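Local coordinates for cyanophycinase-like exopeptidase (actinobacterium SCGC AAA027-L06, PDB 6NQC), which probably hydrolyses peptide bonds as a serine exopeptidase of family S51, related to the cyanophycinases that degrade the storage polymer cyanophycin, at residues F41-I46 against L87-K92; A114-F119 against S149-S154. All blocks are in the same frame, centred on the assembly; numbering follows the deposited sequence.

Interaction 1. Residues F41-I46 against L87-K92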
ATOM      1  N   PHE A  41      -5.831   3.097  12.664  1.00 24.05           N
ATOM      2  CA  PHE A  41      -5.400   3.640  11.375  1.00 18.98           C
ATOM      3  C   PHE A  41      -6.268   3.113  10.238  1.00 18.54           C
ATOM      4  O   PHE A  41      -6.747   3.901   9.393  1.00 17.05           O
ATOM      5  CB  PHE A  41      -3.935   3.298  11.118  1.00 22.21           C
ATOM      6  CG  PHE A  41      -3.457   3.725   9.758  1.00 19.88           C
ATOM      7  CD1 PHE A  41      -3.485   5.070   9.396  1.00 19.99           C
ATOM      8  CD2 PHE A  41      -3.008   2.796   8.849  1.00 17.94           C
ATOM      9  CE1 PHE A  41      -3.072   5.466   8.132  1.00 22.09           C
ATOM     10  CE2 PHE A  41      -2.565   3.173   7.608  1.00 21.41           C
ATOM     11  CZ  PHE A  41      -2.611   4.514   7.243  1.00 21.04           C
ATOM     12  N   GLU A  42      -6.459   1.778  10.173  1.00 21.02           N
ATOM     13  CA  GLU A  42      -7.223   1.202   9.066  1.00 16.79           C
ATOM     14  C   GLU A  42      -8.679   1.694   9.117  1.00 22.97           C
ATOM     15  O   GLU A  42      -9.282   2.010   8.074  1.00 16.34           O
ATOM     16  CB  GLU A  42      -7.151  -0.331   9.093  1.00 16.88           C
ATOM     17  CG  GLU A  42      -5.747  -0.847   8.633  1.00 19.88           C
ATOM     18  CD  GLU A  42      -5.449  -2.315   8.873  1.00 24.71           C
ATOM     19  OE1 GLU A  42      -6.383  -3.108   9.188  1.00 22.00           O
ATOM     20  OE2 GLU A  42      -4.266  -2.684   8.702  1.00 21.43           O
ATOM     21  N   LYS A  43      -9.256   1.776  10.325  1.00 18.04           N
ATOM     22  CA  LYS A  43     -10.608   2.322  10.468  1.00 18.59           C
ATOM     23  C   LYS A  43     -10.705   3.736   9.926  1.00 18.28           C
ATOM     24  O   LYS A  43     -11.676   4.078   9.232  1.00 20.32           O
ATOM     25  CB  LYS A  43     -11.052   2.291  11.921  1.00 21.71           C
ATOM     26  CG  LYS A  43     -12.530   2.604  12.077  1.00 25.21           C
ATOM     27  CD  LYS A  43     -12.991   2.542  13.549  1.00 36.72           C
ATOM     28  CE  LYS A  43     -14.256   3.407  13.729  1.00 43.44           C
ATOM     29  NZ  LYS A  43     -15.182   2.898  14.774  1.00 55.69           N
ATOM     30  N   SER A  44      -9.748   4.602  10.279  1.00 23.10           N
ATOM     31  CA  SER A  44      -9.781   5.978   9.793  1.00 21.04           C
ATOM     32  C   SER A  44      -9.759   6.044   8.266  1.00 23.94           C
ATOM     33  O   SER A  44     -10.372   6.935   7.669  1.00 23.95           O
ATOM     34  CB  SER A  44      -8.600   6.768  10.378  1.00 25.10           C
ATOM     35  OG  SER A  44      -7.331   6.344   9.860  1.00 22.34           O
ATOM     36  N   LEU A  45      -9.015   5.139   7.613  1.00 19.06           N
ATOM     37  CA  LEU A  45      -8.999   5.096   6.157  1.00 20.09           C
ATOM     38  C   LEU A  45     -10.364   4.710   5.608  1.00 16.16           C
ATOM     39  O   LEU A  45     -10.786   5.220   4.556  1.00 20.05           O
ATOM     40  CB  LEU A  45      -7.957   4.087   5.673  1.00 17.91           C
ATOM     41  CG  LEU A  45      -6.488   4.417   5.903  1.00 17.35           C
ATOM     42  CD1 LEU A  45      -5.575   3.247   5.459  1.00 22.44           C
ATOM     43  CD2 LEU A  45      -6.134   5.673   5.135  1.00 17.28           C
ATOM     44  N   ILE A  46     -11.061   3.786   6.289  1.00 18.01           N
ATOM     45  CA  ILE A  46     -12.396   3.409   5.847  1.00 18.94           C
ATOM     46  C   ILE A  46     -13.345   4.580   6.020  1.00 17.86           C
ATOM     47  O   ILE A  46     -14.155   4.889   5.127  1.00 15.47           O
ATOM     48  CB  ILE A  46     -12.905   2.185   6.616  1.00 16.81           C
ATOM     49  CG1 ILE A  46     -12.042   0.993   6.278  1.00 18.91           C
ATOM     50  CG2 ILE A  46     -14.382   1.932   6.300  1.00 21.99           C
ATOM     51  CD1 ILE A  46     -12.137  -0.119   7.298  1.00 19.53           C
ATOM     52  N   LEU A  87     -13.473  -3.882  13.414  1.00 28.41           N
ATOM     53  CA  LEU A  87     -13.714  -2.472  13.145  1.00 27.25           C
ATOM     54  C   LEU A  87     -15.185  -2.176  12.841  1.00 28.02           C
ATOM     55  O   LEU A  87     -15.595  -1.020  12.924  1.00 28.46           O
ATOM     56  CB  LEU A  87     -12.863  -1.988  11.967  1.00 22.92           C
ATOM     57  CG  LEU A  87     -11.380  -2.251  12.136  1.00 23.44           C
ATOM     58  CD1 LEU A  87     -10.575  -1.713  10.943  1.00 30.93           C
ATOM     59  CD2 LEU A  87     -10.888  -1.599  13.399  1.00 29.52           C
ATOM     60  N   GLY A  88     -15.962  -3.189  12.454  1.00 28.93           N
ATOM     61  CA  GLY A  88     -17.363  -2.975  12.147  1.00 28.02           C
ATOM     62  C   GLY A  88     -17.711  -2.751  10.702  1.00 22.46           C
ATOM     63  O   GLY A  88     -18.766  -2.175  10.430  1.00 21.67           O
ATOM     64  N   TYR A  89     -16.893  -3.206   9.754  1.00 23.41           N
ATOM     65  CA  TYR A  89     -17.183  -3.072   8.334  1.00 17.50           C
ATOM     66  C   TYR A  89     -17.049  -4.413   7.634  1.00 22.81           C
ATOM     67  O   TYR A  89     -16.220  -5.260   8.012  1.00 22.85           O
ATOM     68  CB  TYR A  89     -16.231  -2.037   7.680  1.00 19.35           C
ATOM     69  CG  TYR A  89     -16.253  -0.718   8.403  1.00 19.99           C
ATOM     70  CD1 TYR A  89     -17.246   0.228   8.152  1.00 21.44           C
ATOM     71  CD2 TYR A  89     -15.314  -0.428   9.372  1.00 19.20           C
ATOM     72  CE1 TYR A  89     -17.277   1.430   8.849  1.00 20.90           C
ATOM     73  CE2 TYR A  89     -15.325   0.757  10.045  1.00 22.35           C
ATOM     74  CZ  TYR A  89     -16.310   1.677   9.798  1.00 27.10           C
ATOM     75  OH  TYR A  89     -16.303   2.854  10.497  1.00 33.08           O
ATOM     76  N   GLU A  90     -17.902  -4.608   6.628  1.00 21.99           N
ATOM     77  CA  GLU A  90     -17.832  -5.792   5.798  1.00 21.55           C
ATOM     78  C   GLU A  90     -16.520  -5.817   5.000  1.00 20.45           C
ATOM     79  O   GLU A  90     -16.124  -4.821   4.388  1.00 21.30           O
ATOM     80  CB  GLU A  90     -19.009  -5.801   4.836  1.00 24.77           C
ATOM     81  CG  GLU A  90     -19.153  -7.105   4.098  1.00 36.37           C
ATOM     82  CD  GLU A  90     -20.231  -7.051   3.065  1.00 33.73           C
ATOM     83  OE1 GLU A  90     -20.730  -5.931   2.805  1.00 43.14           O
ATOM     84  OE2 GLU A  90     -20.564  -8.121   2.505  1.00 39.34           O
ATOM     85  N   SER A  91     -15.828  -6.944   5.039  1.00 27.07           N
ATOM     86  CA  SER A  91     -14.641  -7.139   4.212  1.00 21.95           C
ATOM     87  C   SER A  91     -15.036  -7.765   2.882  1.00 22.82           C
ATOM     88  O   SER A  91     -16.072  -8.436   2.759  1.00 24.90           O
ATOM     89  CB  SER A  91     -13.646  -8.021   4.956  1.00 25.35           C
ATOM     90  OG  SER A  91     -14.297  -9.208   5.374  1.00 25.51           O
ATOM     91  N   LYS A  92     -14.210  -7.515   1.864  1.00 23.95           N
ATOM     92  CA  LYS A  92     -14.315  -8.164   0.566  1.00 22.06           C
ATOM     93  C   LYS A  92     -12.910  -8.625   0.199  1.00 25.08           C
ATOM     94  O   LYS A  92     -12.073  -7.794  -0.176  1.00 22.23           O
ATOM     95  CB  LYS A  92     -14.867  -7.217  -0.493  1.00 27.42           C
ATOM     96  CG  LYS A  92     -16.261  -6.683  -0.139  1.00 33.30           C
ATOM     97  CD  LYS A  92     -17.287  -7.779  -0.255  1.00 30.56           C
ATOM     98  CE  LYS A  92     -18.643  -7.236  -0.670  1.00 43.33           C
ATOM     99  NZ  LYS A  92     -19.704  -8.260  -0.459  1.00 49.71           N
TER
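Phe41 O, on the helix that brings Lys43 and Ile46 against Leu87 and Tyr89, accepts two bonds: one from Leu45 N, the other from Ser44 OG at 2.6 Å from Phe41 O. No hydrogen bond spans the contact itself, which is made by side-chain packing. Ile46 CG2 sits squarely over one face of the Tyr89 ring, a CH-pi contact 3.7 Å from the centroid and only 5° off the ring normal. With chi1 at -65°, CG1 lies beside the backbone N and CG2 anti to it, and both branches reach the ring, CD1 coming to 3.8 Å from Tyr89 CD2. Lys43 runs at about a right angle to the tyrosine, its CG close to the ring plane and 3.9 Å from Tyr89 CE2. Leu87 CD1 nestles against the helix backbone, 3.8 Å from Lys43 N. With an alanine in place of Tyr89, Ile46 CG2 would lose the ring face it lies on, which would probably open a gap beside the helix and free the Lys43 chain to move. Gly88, with positive phi, ends helix 70-87 in a Schellman motif and turns the chain into edge strand 90-93. Helix 39-51 packs on the end of helix 70-87, with Glu42 OE1 hydrogen-bonded to Gln83 NE2 and Ile46 also reaching Phe58 of strand 57-61.

Interaction 2. Residues A114-F119 against S149-S154; sequences AALIYF and SLAGCS
Leu116 to Phe119 pair in parallel with Ser149 to Gly152; five backbone hydrogen bonds, from Ser149 N to Ala115 O at one end to Cys153 N to Phe119 O at the other, alternate in donor strand. The two bonds of Phe119, by N and by O, are the straightest (169° at the hydrogen from Phe119 N to Ala151 O), whereas that from Ser149 N to Ala115 O is more bent, at 146°. On one face, the Tyr118 ring leans over the neighbouring strand. With chi1 at -155°, its CG is roughly anti to the backbone N, and CD2 comes to 3.8 Å from Ala151 CB; farther out, Tyr118 CE1 is 3.7 Å from Cys153 CB. On the other face, Leu150 CD1 touches both Ile117 and Phe119, lying 3.9 Å from Ile117 CB and likewise 3.9 Å from Phe119 CE2. In the next shell, helix 135-145 covers Ile117 and Leu150 with Ile140, while the Tyr118 ring meets that of Tyr34. Both strands belong to the parallel part of the central sheet, joined by a helical beta-alpha-beta crossover. Strand 149-153 runs straight into Ser154, whose positive phi marks a strained turn before a helix and whose OG makes a weak hydrogen bond to His189 NE2, consistent with the nucleophile elbow of a Ser-His-Glu hydrolase.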
ATOM      1  N   ALA A 114     -15.351   1.359  -3.263  1.00 18.71           N
ATOM      2  CA  ALA A 114     -14.835   0.772  -2.031  1.00 17.01           C
ATOM      3  C   ALA A 114     -14.263   1.873  -1.155  1.00 19.55           C
ATOM      4  O   ALA A 114     -13.451   2.671  -1.622  1.00 20.18           O
ATOM      5  CB  ALA A 114     -13.794  -0.316  -2.348  1.00 18.39           C
ATOM      6  N   ALA A 115     -14.677   1.910   0.119  1.00 15.15           N
ATOM      7  CA  ALA A 115     -14.130   2.918   1.021  1.00 16.15           C
ATOM      8  C   ALA A 115     -12.621   2.739   1.234  1.00 14.48           C
ATOM      9  O   ALA A 115     -11.875   3.728   1.366  1.00 16.25           O
ATOM     10  CB  ALA A 115     -14.818   2.889   2.373  1.00 20.21           C
ATOM     11  N   LEU A 116     -12.168   1.498   1.296  1.00 18.86           N
ATOM     12  CA  LEU A 116     -10.734   1.223   1.387  1.00 17.09           C
ATOM     13  C   LEU A 116     -10.364   0.027   0.523  1.00 16.48           C
ATOM     14  O   LEU A 116     -11.030  -1.018   0.543  1.00 15.19           O
ATOM     15  CB  LEU A 116     -10.327   0.965   2.857  1.00 16.24           C
ATOM     16  CG  LEU A 116      -8.946   0.404   3.177  1.00 15.43           C
ATOM     17  CD1 LEU A 116      -7.813   1.321   2.712  1.00 18.20           C
ATOM     18  CD2 LEU A 116      -8.781   0.141   4.646  1.00 18.06           C
ATOM     19  N   ILE A 117      -9.272   0.181  -0.223  1.00 14.97           N
ATOM     20  CA  ILE A 117      -8.644  -0.918  -0.944  1.00 15.26           C
ATOM     21  C   ILE A 117      -7.249  -1.065  -0.366  1.00 18.64           C
ATOM     22  O   ILE A 117      -6.530  -0.064  -0.243  1.00 15.53           O
ATOM     23  CB  ILE A 117      -8.629  -0.655  -2.457  1.00 17.01           C
ATOM     24  CG1 ILE A 117     -10.064  -0.535  -2.964  1.00 16.56           C
ATOM     25  CG2 ILE A 117      -7.896  -1.734  -3.180  1.00 17.87           C
ATOM     26  CD1 ILE A 117     -10.118  -0.017  -4.402  1.00 18.87           C
ATOM     27  N   TYR A 118      -6.895  -2.282   0.077  1.00 13.73           N
ATOM     28  CA  TYR A 118      -5.658  -2.563   0.807  1.00 17.26           C
ATOM     29  C   TYR A 118      -4.849  -3.634   0.083  1.00 16.22           C
ATOM     30  O   TYR A 118      -5.368  -4.719  -0.174  1.00 15.44           O
ATOM     31  CB  TYR A 118      -5.990  -3.029   2.238  1.00 14.24           C
ATOM     32  CG  TYR A 118      -4.895  -2.788   3.230  1.00 14.16           C
ATOM     33  CD1 TYR A 118      -3.757  -3.608   3.245  1.00 17.06           C
ATOM     34  CD2 TYR A 118      -4.956  -1.727   4.136  1.00 17.69           C
ATOM     35  CE1 TYR A 118      -2.746  -3.389   4.144  1.00 16.49           C
ATOM     36  CE2 TYR A 118      -3.923  -1.500   5.023  1.00 22.91           C
ATOM     37  CZ  TYR A 118      -2.817  -2.354   5.016  1.00 17.77           C
ATOM     38  OH  TYR A 118      -1.763  -2.178   5.886  1.00 19.09           O
ATOM     39  N   PHE A 119      -3.586  -3.317  -0.277  1.00 15.69           N
ATOM     40  CA  PHE A 119      -2.650  -4.328  -0.764  1.00 15.34           C
ATOM     41  C   PHE A 119      -1.862  -4.871   0.425  1.00 14.96           C
ATOM     42  O   PHE A 119      -1.080  -4.141   1.032  1.00 14.47           O
ATOM     43  CB  PHE A 119      -1.668  -3.758  -1.796  1.00 15.70           C
ATOM     44  CG  PHE A 119      -2.306  -3.315  -3.066  1.00 16.84           C
ATOM     45  CD1 PHE A 119      -2.956  -4.220  -3.884  1.00 20.57           C
ATOM     46  CD2 PHE A 119      -2.230  -1.995  -3.463  1.00 21.33           C
ATOM     47  CE1 PHE A 119      -3.542  -3.807  -5.085  1.00 20.22           C
ATOM     48  CE2 PHE A 119      -2.822  -1.568  -4.643  1.00 27.13           C
ATOM     49  CZ  PHE A 119      -3.492  -2.480  -5.460  1.00 19.67           C
ATOM     50  N   SER A 149     -10.153   5.335  -0.160  1.00 15.49           N
ATOM     51  CA  SER A 149      -8.830   5.199   0.427  1.00 18.85           C
ATOM     52  C   SER A 149      -8.085   4.019  -0.210  1.00 14.69           C
ATOM     53  O   SER A 149      -8.664   2.993  -0.571  1.00 14.59           O
ATOM     54  CB  SER A 149      -8.928   4.978   1.936  1.00 21.17           C
ATOM     55  OG  SER A 149      -9.371   6.165   2.555  1.00 17.49           O
ATOM     56  N   LEU A 150      -6.764   4.166  -0.311  1.00 15.50           N
ATOM     57  CA  LEU A 150      -5.895   3.136  -0.855  1.00 13.12           C
ATOM     58  C   LEU A 150      -4.645   3.053   0.013  1.00 14.37           C
ATOM     59  O   LEU A 150      -4.056   4.087   0.365  1.00 16.82           O
ATOM     60  CB  LEU A 150      -5.513   3.446  -2.306  1.00 16.73           C
ATOM     61  CG  LEU A 150      -4.551   2.502  -3.032  1.00 20.21           C
ATOM     62  CD1 LEU A 150      -5.262   1.179  -3.245  1.00 20.45           C
ATOM     63  CD2 LEU A 150      -4.189   3.061  -4.388  1.00 24.90           C
ATOM     64  N   ALA A 151      -4.270   1.825   0.386  1.00 16.76           N
ATOM     65  CA  ALA A 151      -3.127   1.593   1.246  1.00 15.02           C
ATOM     66  C   ALA A 151      -2.397   0.348   0.779  1.00 15.95           C
ATOM     67  O   ALA A 151      -2.984  -0.546   0.164  1.00 14.65           O
ATOM     68  CB  ALA A 151      -3.562   1.465   2.730  1.00 12.99           C
ATOM     69  N   GLY A 152      -1.108   0.316   1.062  1.00 15.26           N
ATOM     70  CA  GLY A 152      -0.296  -0.851   0.821  1.00 13.36           C
ATOM     71  C   GLY A 152       0.703  -1.038   1.935  1.00 19.02           C
ATOM     72  O   GLY A 152       1.279  -0.074   2.466  1.00 15.65           O
ATOM     73  N   CYS A 153       0.869  -2.293   2.329  1.00 14.36           N
ATOM     74  CA  CYS A 153       1.742  -2.667   3.429  1.00 17.21           C
ATOM     75  C   CYS A 153       2.908  -3.492   2.896  1.00 17.30           C
ATOM     76  O   CYS A 153       2.700  -4.445   2.134  1.00 17.21           O
ATOM     77  CB  CYS A 153       0.958  -3.441   4.477  1.00 17.85           C
ATOM     78  SG  CYS A 153       1.956  -4.040   5.807  1.00 18.56           S
ATOM     79  N   SER A 154       4.129  -3.088   3.267  1.00 13.22           N
ATOM     80  CA  SER A 154       5.370  -3.758   2.878  1.00 15.11           C
ATOM     81  C   SER A 154       5.460  -3.812   1.354  1.00 13.64           C
ATOM     82  O   SER A 154       5.570  -2.756   0.709  1.00 13.58           O
ATOM     83  CB  SER A 154       5.427  -5.145   3.534  1.00 23.09           C
ATOM     84  OG  SER A 154       6.723  -5.664   3.379  1.00 25.89           O
TER

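In the fold
The two interactions follow one another along the chain, 41-46 with 87-92 closing before 114-119 with 149-154 opens, and their centres lie about 10 Å apart. Both reach the same mixed sheet: interaction 1 at the turn that leads into edge strand 90-93, interaction 2 at two inner strands, with strand 57-61 between them. Helix 39-51 joins the contacts directly. Leu45 O probably takes a hydrogen bond from Ser149 OG at 2.6 Å, and Ile46 CG1 packs 3.7 Å from Leu116 CD2. Helix 39-51 therefore reaches from the turn before the edge strand to the strand that leads into the probable nucleophile, all within the S51 peptidase domain.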